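Local coordinates for regulatory protein of LacI family (Chloroflexus aggregans, PDB 3BBL), which probably regulates transcription as a LacI-family protein, sensing a small effector through a periplasmic-binding-protein-like core that pairs with a second subunit, at residues Y9-Q13 with P45-R50; P16-N20 with N196-I201; V65-S71 with F88-F93; I73-D77 with A92-N97; V80-L84 with D99-A103. The contacts are given in a common frame with arbitrary orientation. Residues are numbered along the deposited sequence.

Contact 1 (Y9-Q13 with P45-R50); sequences YSWTQ and PFSEDR. With EDO (1,2-ethanediol), chain B.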
# COMPACT_ATOMS: atom_id res chain seq x y z
N TYR A 9 3.75 18.62 2.56
CA TYR A 9 3.06 17.47 3.13
C TYR A 9 4.05 16.48 3.71
O TYR A 9 5.18 16.37 3.25
CB TYR A 9 2.19 16.77 2.08
CG TYR A 9 1.42 15.59 2.63
CD1 TYR A 9 0.53 15.75 3.69
CD2 TYR A 9 1.63 14.30 2.14
CE1 TYR A 9 -0.12 14.67 4.26
CE2 TYR A 9 0.99 13.20 2.71
CZ TYR A 9 0.12 13.39 3.78
OH TYR A 9 -0.50 12.31 4.39
N SER A 10 3.62 15.76 4.74
CA SER A 10 4.46 14.75 5.37
C SER A 10 3.54 13.67 5.93
O SER A 10 2.40 13.94 6.29
CB SER A 10 5.31 15.35 6.49
OG SER A 10 4.50 15.77 7.57
N TRP A 11 4.05 12.45 6.02
CA TRP A 11 3.24 11.36 6.56
C TRP A 11 4.03 10.52 7.54
O TRP A 11 5.25 10.39 7.42
CB TRP A 11 2.69 10.49 5.42
CG TRP A 11 3.74 9.91 4.53
CD1 TRP A 11 4.29 8.66 4.60
CD2 TRP A 11 4.33 10.54 3.38
NE1 TRP A 11 5.18 8.47 3.57
CE2 TRP A 11 5.22 9.60 2.80
CE3 TRP A 11 4.17 11.79 2.78
CZ2 TRP A 11 5.96 9.89 1.66
CZ3 TRP A 11 4.92 12.08 1.64
CH2 TRP A 11 5.80 11.13 1.09
N THR A 12 3.32 9.98 8.53
CA THR A 12 3.94 9.15 9.55
C THR A 12 4.46 7.87 8.92
O THR A 12 3.92 7.38 7.93
CB THR A 12 2.95 8.82 10.67
OG1 THR A 12 3.64 8.16 11.73
CG2 THR A 12 1.84 7.93 10.16
N GLN A 13 5.52 7.32 9.51
CA GLN A 13 6.13 6.10 9.00
C GLN A 13 5.17 4.92 9.12
O GLN A 13 4.67 4.63 10.20
CB GLN A 13 7.40 5.81 9.79
CG GLN A 13 8.21 4.66 9.24
CD GLN A 13 9.29 4.21 10.21
OE1 GLN A 13 10.08 5.02 10.71
NE2 GLN A 13 9.32 2.91 10.48
N PRO A 45 10.48 15.28 5.31
CA PRO A 45 10.57 14.25 6.34
C PRO A 45 9.63 14.48 7.51
O PRO A 45 9.53 15.58 8.04
CB PRO A 45 12.04 14.30 6.74
CG PRO A 45 12.71 14.68 5.45
CD PRO A 45 11.82 15.80 4.97
N PHE A 46 8.94 13.42 7.91
CA PHE A 46 8.00 13.48 9.02
C PHE A 46 8.78 13.34 10.32
O PHE A 46 9.76 12.61 10.39
CB PHE A 46 6.99 12.34 8.91
CG PHE A 46 5.84 12.44 9.86
CD1 PHE A 46 4.74 13.22 9.55
CD2 PHE A 46 5.85 11.74 11.06
CE1 PHE A 46 3.66 13.30 10.42
CE2 PHE A 46 4.77 11.81 11.94
CZ PHE A 46 3.67 12.60 11.62
N SER A 47 8.36 14.05 11.36
CA SER A 47 9.02 13.95 12.65
C SER A 47 8.09 13.11 13.52
O SER A 47 7.04 13.58 13.93
CB SER A 47 9.22 15.35 13.25
OG SER A 47 9.97 15.28 14.46
N GLU A 48 8.48 11.87 13.80
CA GLU A 48 7.64 11.00 14.61
C GLU A 48 7.27 11.66 15.93
O GLU A 48 6.21 11.39 16.49
CB GLU A 48 8.33 9.65 14.84
CG GLU A 48 8.45 8.79 13.57
CD GLU A 48 7.17 8.76 12.73
OE1 GLU A 48 6.06 8.71 13.31
OE2 GLU A 48 7.28 8.79 11.48
N ASP A 49 8.15 12.53 16.42
CA ASP A 49 7.86 13.28 17.63
C ASP A 49 7.19 14.54 17.11
O ASP A 49 7.86 15.51 16.77
CB ASP A 49 9.15 13.63 18.38
CG ASP A 49 8.91 14.64 19.50
OD1 ASP A 49 7.84 14.58 20.14
OD2 ASP A 49 9.79 15.49 19.74
N ARG A 50 5.87 14.51 17.02
CA ARG A 50 5.10 15.64 16.50
C ARG A 50 5.40 16.99 17.16
O ARG A 50 5.12 18.04 16.58
CB ARG A 50 3.60 15.35 16.58
CG ARG A 50 3.14 14.25 15.64
CD ARG A 50 1.65 13.97 15.82
NE ARG A 50 1.18 12.92 14.92
CZ ARG A 50 1.66 11.68 14.88
NH1 ARG A 50 2.63 11.31 15.71
NH2 ARG A 50 1.16 10.80 14.02
C1 EDO B . 9.02 10.85 5.09
O1 EDO B . 9.06 10.95 6.51
C2 EDO B . 7.67 11.36 4.56
O2 EDO B . 7.03 12.21 5.52
O HOH W 1 1.45 8.05 14.25
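Pro45 opens the second loop with its CA-to-CB bond pointing away from residues 9-13 and packs on Val31 of the second subunit. Phe46 follows and does most of the work. Its CB lies 3.0 Å from Trp11 O, Ser10 OG approaches the ring edge at CD1 (3.2 Å), and Thr12 covers one face, with CB 4.1 Å from the ring centroid in a CH-pi contact. A flat, apolar ring suits this place, where the chain at Trp11 and Thr12 lies over one of its faces. A 1,2-ethanediol, probably from the crystallisation liquor, bridges the backbones as well: Phe46 N donates to its O1 (2.8 Å) and Trp11 N to its O2 (3.0 Å). Glu48 then reaches back with its carboxylate, OE1 accepting from Thr12 OG1 (2.9 Å) and OE2 from Gln13 N (3.0 Å), so that one side chain secures two consecutive residues. Arg50 approaches through water 1, which accepts from NH2 (2.8 Å) and donates weakly to Thr12 OG1 (3.3 Å); its NE bonds Ser72 O. These loops follow neighbouring parallel strands 6-9 and 40-43. Trp11 rests on helix 23-36 and bonds Ser28 of the second subunit, while Phe46 touches Arg79 of helix 78-85.

Contact 2 (P16-N20 with N196-I201); sequences PGQVN and NDTMAI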
# COMPACT_ATOMS: atom_id res chain seq x y z
N PRO A 16 5.79 -1.65 9.84
CA PRO A 16 5.98 -2.82 8.97
C PRO A 16 5.00 -3.88 9.49
O PRO A 16 5.15 -4.37 10.62
CB PRO A 16 7.44 -3.18 9.22
CG PRO A 16 7.64 -2.81 10.66
CD PRO A 16 6.92 -1.48 10.77
N GLY A 17 3.98 -4.19 8.69
CA GLY A 17 3.00 -5.17 9.12
C GLY A 17 1.58 -4.69 8.95
O GLY A 17 0.63 -5.40 9.28
N GLN A 18 1.42 -3.47 8.44
CA GLN A 18 0.08 -2.91 8.24
C GLN A 18 -0.39 -3.17 6.80
O GLN A 18 0.29 -2.83 5.83
CB GLN A 18 0.08 -1.41 8.53
CG GLN A 18 -1.27 -0.89 9.03
CD GLN A 18 -1.63 -1.43 10.41
OE1 GLN A 18 -2.74 -1.24 10.89
NE2 GLN A 18 -0.67 -2.10 11.06
N VAL A 19 -1.57 -3.78 6.70
CA VAL A 19 -2.18 -4.15 5.43
C VAL A 19 -2.62 -2.96 4.55
O VAL A 19 -2.65 -3.07 3.31
CB VAL A 19 -3.40 -5.09 5.68
CG1 VAL A 19 -4.54 -4.77 4.78
CG2 VAL A 19 -3.00 -6.48 5.44
N ASN A 20 -2.97 -1.84 5.17
CA ASN A 20 -3.42 -0.70 4.38
C ASN A 20 -2.39 0.42 4.24
O ASN A 20 -1.67 0.75 5.19
CB ASN A 20 -4.73 -0.16 4.96
CG ASN A 20 -5.44 0.79 4.02
OD1 ASN A 20 -5.24 0.73 2.80
ND2 ASN A 20 -6.28 1.67 4.57
N ASN A 196 -9.63 -1.66 12.11
CA ASN A 196 -8.84 -1.65 10.88
C ASN A 196 -8.82 -3.07 10.34
O ASN A 196 -9.13 -4.01 11.07
CB ASN A 196 -7.43 -1.05 11.07
CG ASN A 196 -6.44 -1.98 11.73
OD1 ASN A 196 -5.31 -1.58 12.01
ND2 ASN A 196 -6.84 -3.21 11.99
N ASP A 197 -8.52 -3.24 9.06
CA ASP A 197 -8.53 -4.56 8.46
C ASP A 197 -7.44 -5.49 8.99
O ASP A 197 -7.62 -6.71 9.02
CB ASP A 197 -8.44 -4.46 6.94
CG ASP A 197 -9.65 -3.80 6.33
OD1 ASP A 197 -10.72 -3.76 6.98
OD2 ASP A 197 -9.55 -3.34 5.19
N THR A 198 -6.32 -4.92 9.40
CA THR A 198 -5.25 -5.76 9.94
C THR A 198 -5.78 -6.55 11.13
O THR A 198 -5.51 -7.74 11.26
CB THR A 198 -4.05 -4.91 10.39
OG1 THR A 198 -3.71 -4.00 9.35
CG2 THR A 198 -2.86 -5.80 10.67
N MSE A 199 -6.53 -5.87 12.00
CA MSE A 199 -7.12 -6.50 13.17
C MSE A 199 -8.11 -7.58 12.73
O MSE A 199 -8.11 -8.69 13.26
CB MSE A 199 -7.82 -5.47 14.05
CG MSE A 199 -6.88 -4.48 14.67
SE MSE A 199 -7.96 -3.28 15.76
CE MSE A 199 -7.43 -3.88 17.51
N ALA A 200 -8.95 -7.24 11.76
CA ALA A 200 -9.94 -8.19 11.25
C ALA A 200 -9.29 -9.47 10.72
O ALA A 200 -9.84 -10.58 10.88
CB ALA A 200 -10.76 -7.54 10.16
N ILE A 201 -8.12 -9.34 10.11
CA ILE A 201 -7.43 -10.50 9.58
C ILE A 201 -7.00 -11.41 10.73
O ILE A 201 -7.10 -12.65 10.63
CB ILE A 201 -6.23 -10.07 8.69
CG1 ILE A 201 -6.78 -9.40 7.42
CG2 ILE A 201 -5.40 -11.28 8.30
CD1 ILE A 201 -5.73 -8.90 6.46
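The polar part of this contact centres on Thr198, in the first turn of helix 197-209. Its OG1 accepts a weak hydrogen bond from Val19 N at 3.4 Å, and a short beta-branched hydroxyl is well suited to meeting a backbone amide this close to the helix. The end of Gln18 also comes near Asn196 and Thr198. Asn196 occupies the N-cap position, a common place for asparagine, whose short polar side chain can lie beside the exposed amides of a first turn. In the periplasmic-binding-protein fold of LacI-family regulators, two subdomains face each other across a cleft; here the loop after strand 6-9 belongs to one and helix 197-209 to the other, so the contact spans the two. The apolar contact lies alongside: Val19 CG2 meets Ile201 CD1 at 3.8 Å, about one helical turn beyond Thr198. Separately, Gly17 O and Thr198 CG2 form a carbonyl-to-methyl van der Waals contact at 3.8 Å. Gly17 has phi near 130°, where a CB would collide with the preceding carbonyl, so lacking a side chain suits it. Its carbonyl O bonds Tyr231 OH of the second subunit, and Met228 of that subunit packs on both Val19 and Ile201. Asp197 directs its carboxylate to Ala226 N and Ser238 OG.

Contact 3 (V65-S71 with F88-F93); sequences VDGFVLS and FPFVAF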
# COMPACT_ATOMS: atom_id res chain seq x y z
N VAL A 65 7.04 27.04 0.56
CA VAL A 65 5.65 26.58 0.49
C VAL A 65 4.70 27.68 0.93
O VAL A 65 5.06 28.55 1.71
CB VAL A 65 5.40 25.35 1.40
CG1 VAL A 65 6.31 24.21 0.98
CG2 VAL A 65 5.65 25.72 2.85
N ASP A 66 3.47 27.62 0.43
CA ASP A 66 2.47 28.62 0.78
C ASP A 66 1.51 28.06 1.82
O ASP A 66 0.71 28.79 2.40
CB ASP A 66 1.68 29.03 -0.46
CG ASP A 66 2.57 29.34 -1.64
OD1 ASP A 66 3.61 30.01 -1.45
OD2 ASP A 66 2.24 28.91 -2.76
N GLY A 67 1.59 26.75 2.05
CA GLY A 67 0.70 26.12 3.01
C GLY A 67 1.05 24.66 3.25
O GLY A 67 1.90 24.08 2.56
N PHE A 68 0.39 24.07 4.24
CA PHE A 68 0.63 22.68 4.60
C PHE A 68 -0.66 21.88 4.69
O PHE A 68 -1.74 22.42 4.91
CB PHE A 68 1.28 22.59 5.98
CG PHE A 68 2.66 23.16 6.05
CD1 PHE A 68 3.75 22.43 5.60
CD2 PHE A 68 2.87 24.40 6.65
CE1 PHE A 68 5.04 22.93 5.73
CE2 PHE A 68 4.15 24.91 6.79
CZ PHE A 68 5.24 24.18 6.33
N VAL A 69 -0.52 20.57 4.53
CA VAL A 69 -1.62 19.65 4.69
C VAL A 69 -1.04 18.74 5.77
O VAL A 69 0.12 18.33 5.68
CB VAL A 69 -1.91 18.85 3.42
CG1 VAL A 69 -2.91 17.73 3.74
CG2 VAL A 69 -2.51 19.77 2.36
N LEU A 70 -1.83 18.46 6.81
CA LEU A 70 -1.37 17.61 7.90
C LEU A 70 -2.22 16.35 7.99
O LEU A 70 -3.42 16.40 7.76
CB LEU A 70 -1.46 18.36 9.24
CG LEU A 70 -0.94 19.80 9.37
CD1 LEU A 70 -1.37 20.36 10.72
CD2 LEU A 70 0.58 19.83 9.23
N SER A 71 -1.59 15.22 8.33
CA SER A 71 -2.30 13.96 8.50
C SER A 71 -1.83 13.35 9.82
O SER A 71 -0.86 13.84 10.41
CB SER A 71 -2.03 13.01 7.33
OG SER A 71 -0.66 12.73 7.16
N PHE A 88 -0.21 30.74 9.61
CA PHE A 88 0.19 30.20 8.31
C PHE A 88 -0.87 29.25 7.76
O PHE A 88 -1.43 28.43 8.49
CB PHE A 88 1.53 29.46 8.43
CG PHE A 88 2.25 29.32 7.12
CD1 PHE A 88 2.89 30.42 6.55
CD2 PHE A 88 2.28 28.10 6.46
CE1 PHE A 88 3.53 30.30 5.32
CE2 PHE A 88 2.92 27.98 5.23
CZ PHE A 88 3.55 29.08 4.66
N PRO A 89 -1.16 29.33 6.45
CA PRO A 89 -2.17 28.48 5.79
C PRO A 89 -1.93 26.98 5.94
O PRO A 89 -0.81 26.48 5.73
CB PRO A 89 -2.10 28.91 4.33
CG PRO A 89 -1.56 30.31 4.40
CD PRO A 89 -0.51 30.21 5.46
N PHE A 90 -2.98 26.25 6.29
CA PHE A 90 -2.89 24.81 6.43
C PHE A 90 -4.26 24.20 6.54
O PHE A 90 -5.21 24.84 6.97
CB PHE A 90 -2.06 24.44 7.67
CG PHE A 90 -2.82 24.52 8.97
CD1 PHE A 90 -3.56 23.43 9.43
CD2 PHE A 90 -2.77 25.68 9.75
CE1 PHE A 90 -4.24 23.50 10.65
CE2 PHE A 90 -3.45 25.75 10.97
CZ PHE A 90 -4.19 24.66 11.42
N VAL A 91 -4.36 22.94 6.13
CA VAL A 91 -5.60 22.19 6.21
C VAL A 91 -5.22 20.88 6.86
O VAL A 91 -4.24 20.25 6.47
CB VAL A 91 -6.20 21.89 4.82
CG1 VAL A 91 -7.32 20.88 4.95
CG2 VAL A 91 -6.72 23.17 4.20
N ALA A 92 -5.97 20.48 7.88
CA ALA A 92 -5.69 19.22 8.56
C ALA A 92 -6.63 18.14 8.04
O ALA A 92 -7.82 18.38 7.85
CB ALA A 92 -5.86 19.38 10.06
N PHE A 93 -6.08 16.97 7.76
CA PHE A 93 -6.90 15.84 7.31
C PHE A 93 -7.18 15.08 8.60
O PHE A 93 -6.45 14.17 8.98
CB PHE A 93 -6.12 14.94 6.35
CG PHE A 93 -6.87 13.70 5.93
CD1 PHE A 93 -6.19 12.57 5.50
CD2 PHE A 93 -8.26 13.66 5.95
CE1 PHE A 93 -6.87 11.42 5.11
CE2 PHE A 93 -8.96 12.52 5.56
CZ PHE A 93 -8.26 11.39 5.14
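Aromatic and aliphatic side chains fill the centre of this pairing. On the face carrying Phe68, Leu70, Phe90 and Ala92, Leu70 CD1 touches Phe90 CD1 at 4.0 Å and Phe68 CB lies 4.2 Å from Phe90 CB; the small Ala92 leaves room beside the larger groups. Towards the start of the strands, the Phe88 ring meets Phe68 obliquely, CE2 to CE2 at 3.7 Å, and reaches Val65 O with CZ (3.4 Å). Val69 and Val91, branched residues at home in extended backbone, share the other face. Between these layers runs the parallel backbone pairing, with axes 4.7 Å apart and directions 8° from parallel. Phe68 donates from N to Pro89 O (3.1 Å) and accepts at O from Val91 N (2.9 Å); Leu70 N then reaches Val91 O (3.0 Å), and Phe93 N reaches Leu70 O (2.7 Å). Gly67 lets Pro89 O approach its CA to 3.1 Å. At the polar edges, Asp66 bonds Ser4 OG and Phe5 N, and Ser71 OG meets Tyr9 OH. The strands form a beta-alpha-beta unit with helix 78-85, which covers Phe68, Leu70 and Phe90; helix 243-258 packs against Val91 on the other face.

Contact 4 (I73-D77 with A92-N97); sequences INYND and AFGRSN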
# COMPACT_ATOMS: atom_id res chain seq x y z
N ILE A 73 -3.56 13.29 12.72
CA ILE A 73 -3.86 14.31 13.71
C ILE A 73 -4.26 13.73 15.06
O ILE A 73 -5.22 12.99 15.16
CB ILE A 73 -5.00 15.24 13.25
CG1 ILE A 73 -4.80 15.65 11.79
CG2 ILE A 73 -5.07 16.45 14.17
CD1 ILE A 73 -3.54 16.46 11.54
N ASN A 74 -3.51 14.08 16.10
CA ASN A 74 -3.81 13.63 17.45
C ASN A 74 -4.50 14.75 18.20
O ASN A 74 -4.67 15.84 17.67
CB ASN A 74 -2.53 13.24 18.19
CG ASN A 74 -1.94 11.94 17.70
OD1 ASN A 74 -2.65 10.94 17.57
ND2 ASN A 74 -0.64 11.94 17.43
N TYR A 75 -4.93 14.48 19.43
CA TYR A 75 -5.57 15.52 20.24
C TYR A 75 -4.49 16.55 20.56
O TYR A 75 -3.33 16.18 20.76
CB TYR A 75 -6.13 14.94 21.55
CG TYR A 75 -7.35 14.07 21.40
CD1 TYR A 75 -7.29 12.71 21.69
CD2 TYR A 75 -8.57 14.61 21.02
CE1 TYR A 75 -8.43 11.90 21.61
CE2 TYR A 75 -9.72 13.82 20.93
CZ TYR A 75 -9.63 12.47 21.23
OH TYR A 75 -10.76 11.68 21.17
N ASN A 76 -4.87 17.82 20.62
CA ASN A 76 -3.92 18.90 20.92
C ASN A 76 -2.66 18.66 20.09
O ASN A 76 -1.56 18.54 20.64
CB ASN A 76 -3.54 18.91 22.40
CG ASN A 76 -4.75 18.92 23.32
OD1 ASN A 76 -5.70 19.67 23.12
ND2 ASN A 76 -4.71 18.07 24.35
N ASP A 77 -2.82 18.58 18.78
CA ASP A 77 -1.68 18.34 17.91
C ASP A 77 -0.75 19.56 17.92
O ASP A 77 -1.16 20.67 17.57
CB ASP A 77 -2.15 18.06 16.48
CG ASP A 77 -1.11 17.30 15.67
OD1 ASP A 77 -1.19 16.05 15.62
OD2 ASP A 77 -0.22 17.95 15.09
N ALA A 92 -5.97 20.48 7.88
CA ALA A 92 -5.69 19.22 8.56
C ALA A 92 -6.63 18.14 8.04
O ALA A 92 -7.82 18.38 7.85
CB ALA A 92 -5.86 19.38 10.06
N PHE A 93 -6.08 16.97 7.76
CA PHE A 93 -6.90 15.84 7.31
C PHE A 93 -7.18 15.08 8.60
O PHE A 93 -6.45 14.17 8.98
CB PHE A 93 -6.12 14.94 6.35
CG PHE A 93 -6.87 13.70 5.93
CD1 PHE A 93 -6.19 12.57 5.50
CD2 PHE A 93 -8.26 13.66 5.95
CE1 PHE A 93 -6.87 11.42 5.11
CE2 PHE A 93 -8.96 12.52 5.56
CZ PHE A 93 -8.26 11.39 5.14
N GLY A 94 -8.24 15.49 9.29
CA GLY A 94 -8.61 14.87 10.55
C GLY A 94 -8.76 15.92 11.64
O GLY A 94 -7.93 16.81 11.76
N ARG A 95 -9.82 15.81 12.43
CA ARG A 95 -10.09 16.75 13.51
C ARG A 95 -9.15 16.57 14.70
O ARG A 95 -8.37 15.62 14.76
CB ARG A 95 -11.54 16.59 13.98
CG ARG A 95 -12.57 17.04 12.95
CD ARG A 95 -13.87 16.26 13.09
NE ARG A 95 -13.68 14.86 12.71
CZ ARG A 95 -14.65 13.95 12.70
NH1 ARG A 95 -15.88 14.29 13.05
NH2 ARG A 95 -14.39 12.70 12.32
N SER A 96 -9.23 17.51 15.65
CA SER A 96 -8.41 17.47 16.86
C SER A 96 -9.01 18.40 17.90
O SER A 96 -9.13 19.61 17.68
CB SER A 96 -6.99 17.91 16.54
OG SER A 96 -6.19 17.89 17.71
N ASN A 97 -9.40 17.85 19.05
CA ASN A 97 -10.00 18.66 20.11
C ASN A 97 -11.30 19.31 19.63
O ASN A 97 -11.29 20.21 18.79
CB ASN A 97 -9.03 19.75 20.56
CG ASN A 97 -8.16 19.30 21.71
OD1 ASN A 97 -7.41 18.33 21.59
ND2 ASN A 97 -8.24 20.01 22.83
O HOH W 2 -5.65 12.28 11.48
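Ile73 lays its branched side chain along the chain leaving strand 90-93: CD1 meets Ala92 CB at 4.0 Å, CG1 comes to 3.3 Å from Gly94 O, and CG2 to 3.4 Å from Ser96 CB. Gly94 fits beside it because a CB there would press on Ile73 CG1, and its positive phi would also drive a CB into the preceding carbonyl. Polar links run alongside this apolar overlap. Water 2 accepts from Ile73 N (2.6 Å) and donates to Phe93 O (3.2 Å), Ser96 OG donates to Asn74 O (2.6 Å), and Asn97 OD1 accepts from Asn76 N (2.8 Å). Short polar side chains suit these positions, since they can satisfy backbone groups of a loop lacking strand partners. Asp77 OD1 accepts from Asn74 N (3.1 Å) within the same loop, and the carboxylate N-caps helix 78-85 while forming a salt bridge with Arg79. The arrangement is that of adjoining loops at the C-terminal ends of parallel strands in a Rossmann-like alpha/beta subdomain, the end that faces the interdomain cleft in periplasmic-binding-protein folds.

Contact 5 (V80-L84 with D99-A103); sequences VQFLL and DWDFA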
# COMPACT_ATOMS: atom_id res chain seq x y z
N VAL A 80 -0.62 21.62 14.72
CA VAL A 80 -1.80 22.45 14.50
C VAL A 80 -1.72 23.71 15.36
O VAL A 80 -2.08 24.80 14.92
CB VAL A 80 -3.09 21.68 14.85
CG1 VAL A 80 -4.31 22.60 14.74
CG2 VAL A 80 -3.24 20.48 13.93
N GLN A 81 -1.25 23.54 16.58
CA GLN A 81 -1.10 24.63 17.53
C GLN A 81 -0.13 25.65 16.95
O GLN A 81 -0.41 26.85 16.89
CB GLN A 81 -0.56 24.07 18.85
CG GLN A 81 -0.99 24.80 20.10
CD GLN A 81 -0.37 24.17 21.34
OE1 GLN A 81 -0.47 22.96 21.57
NE2 GLN A 81 0.28 25.00 22.16
N PHE A 82 1.02 25.15 16.52
CA PHE A 82 2.07 25.99 15.95
C PHE A 82 1.60 26.80 14.74
O PHE A 82 1.64 28.02 14.76
CB PHE A 82 3.26 25.12 15.56
CG PHE A 82 4.35 25.88 14.85
CD1 PHE A 82 5.06 26.87 15.51
CD2 PHE A 82 4.66 25.59 13.53
CE1 PHE A 82 6.07 27.58 14.86
CE2 PHE A 82 5.66 26.28 12.86
CZ PHE A 82 6.37 27.28 13.53
N LEU A 83 1.15 26.11 13.70
CA LEU A 83 0.69 26.78 12.49
C LEU A 83 -0.43 27.78 12.77
O LEU A 83 -0.57 28.78 12.07
CB LEU A 83 0.23 25.75 11.44
CG LEU A 83 1.34 24.78 11.02
CD1 LEU A 83 0.78 23.76 10.04
CD2 LEU A 83 2.49 25.56 10.39
N LEU A 84 -1.23 27.50 13.79
CA LEU A 84 -2.32 28.40 14.15
C LEU A 84 -1.74 29.70 14.70
O LEU A 84 -2.20 30.79 14.37
CB LEU A 84 -3.24 27.76 15.19
CG LEU A 84 -4.30 26.80 14.66
CD1 LEU A 84 -5.01 26.15 15.82
CD2 LEU A 84 -5.28 27.56 13.78
N ASP A 99 -13.98 21.77 20.37
CA ASP A 99 -14.11 23.17 19.99
C ASP A 99 -12.81 23.90 19.64
O ASP A 99 -12.66 25.10 19.91
CB ASP A 99 -14.90 23.96 21.05
CG ASP A 99 -14.28 23.90 22.43
OD1 ASP A 99 -13.12 24.34 22.59
OD2 ASP A 99 -14.95 23.41 23.36
N TRP A 100 -11.86 23.18 19.05
CA TRP A 100 -10.60 23.80 18.63
C TRP A 100 -10.92 24.18 17.18
O TRP A 100 -11.40 23.35 16.42
CB TRP A 100 -9.45 22.80 18.67
CG TRP A 100 -8.11 23.43 19.02
CD1 TRP A 100 -7.91 24.70 19.51
CD2 TRP A 100 -6.82 22.81 18.97
NE1 TRP A 100 -6.57 24.89 19.77
CE2 TRP A 100 -5.88 23.76 19.43
CE3 TRP A 100 -6.36 21.55 18.55
CZ2 TRP A 100 -4.51 23.48 19.52
CZ3 TRP A 100 -5.00 21.27 18.63
CH2 TRP A 100 -4.09 22.24 19.10
N ASP A 101 -10.66 25.43 16.81
CA ASP A 101 -10.98 25.89 15.46
C ASP A 101 -9.84 26.02 14.45
O ASP A 101 -8.78 26.56 14.75
CB ASP A 101 -11.72 27.23 15.55
CG ASP A 101 -12.08 27.78 14.18
OD1 ASP A 101 -12.79 27.08 13.43
OD2 ASP A 101 -11.65 28.92 13.85
N PHE A 102 -10.10 25.53 13.24
CA PHE A 102 -9.16 25.57 12.12
C PHE A 102 -9.76 24.87 10.91
O PHE A 102 -10.81 24.24 11.02
CB PHE A 102 -7.82 24.92 12.51
CG PHE A 102 -7.95 23.49 12.96
CD1 PHE A 102 -7.84 22.45 12.06
CD2 PHE A 102 -8.17 23.20 14.30
CE1 PHE A 102 -7.95 21.12 12.48
CE2 PHE A 102 -8.28 21.88 14.74
CZ PHE A 102 -8.16 20.84 13.82
N ALA A 103 -9.11 24.98 9.76
CA ALA A 103 -9.61 24.35 8.54
C ALA A 103 -9.29 22.86 8.51
O ALA A 103 -8.16 22.45 8.79
CB ALA A 103 -9.02 25.03 7.32
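Two aromatic rings on residues 99-103 form a hollow, and Val80 is the bump that enters it. Its CG1 sits over the face of Phe102, 4.0 Å from the ring centroid in a CH-pi contact, and over a face of Trp100 as well, 4.2 Å from CZ3. A compact branched side chain suits so confined a space. Leu84, one helical turn later, fills the next recess: CD2 lies 3.9 Å from Phe102 CB and 3.8 Å from Asp101 O, and CD1 is 4.4 Å from Trp100 CE2. In this alpha/beta subdomain, helix 78-85 is the crossover between parallel strands 67-70 and 90-93, and the loop leading to strand 104-107 packs against its flank. Gln81 marks the outer margin, where its methylene CG comes 3.8 Å from Trp100 CZ2, near the plane of the indole. No hydrogen bond links the two segments, so their fit depends on shape. The CA-to-CB bond of Asp101 points away from the helix, and its carboxylate forms a salt bridge with Lys266, while Phe102 also packs on Phe90 and Ala92 and meets Trp104 edge-to-face.

Contacts 2 and 3 are buried; contact 3 lies in the core of its subdomain, two adjacent strands held by regular backbone hydrogen bonds. Contact 4 shares Ala92 and Phe93 with it, and contact 5 uses the helix connecting the paired strands. Both are partly buried, but contact 4 combines the apolar overlap of Ile73 with polar links between loops, while contact 5 has no hydrogen bond between its segments and is mainly apolar. Contact 1, also partly buried, combines the packing of Phe46 with hydrogen bonds to the Glu48 carboxylate and reaches contact 3 through Tyr9 and Ser71. Contact 2 lies on the opposite side of the chain's centre from contact 3, about 28 Å away between centres, and joins the two subdomains; like contact 1, it touches the second subunit.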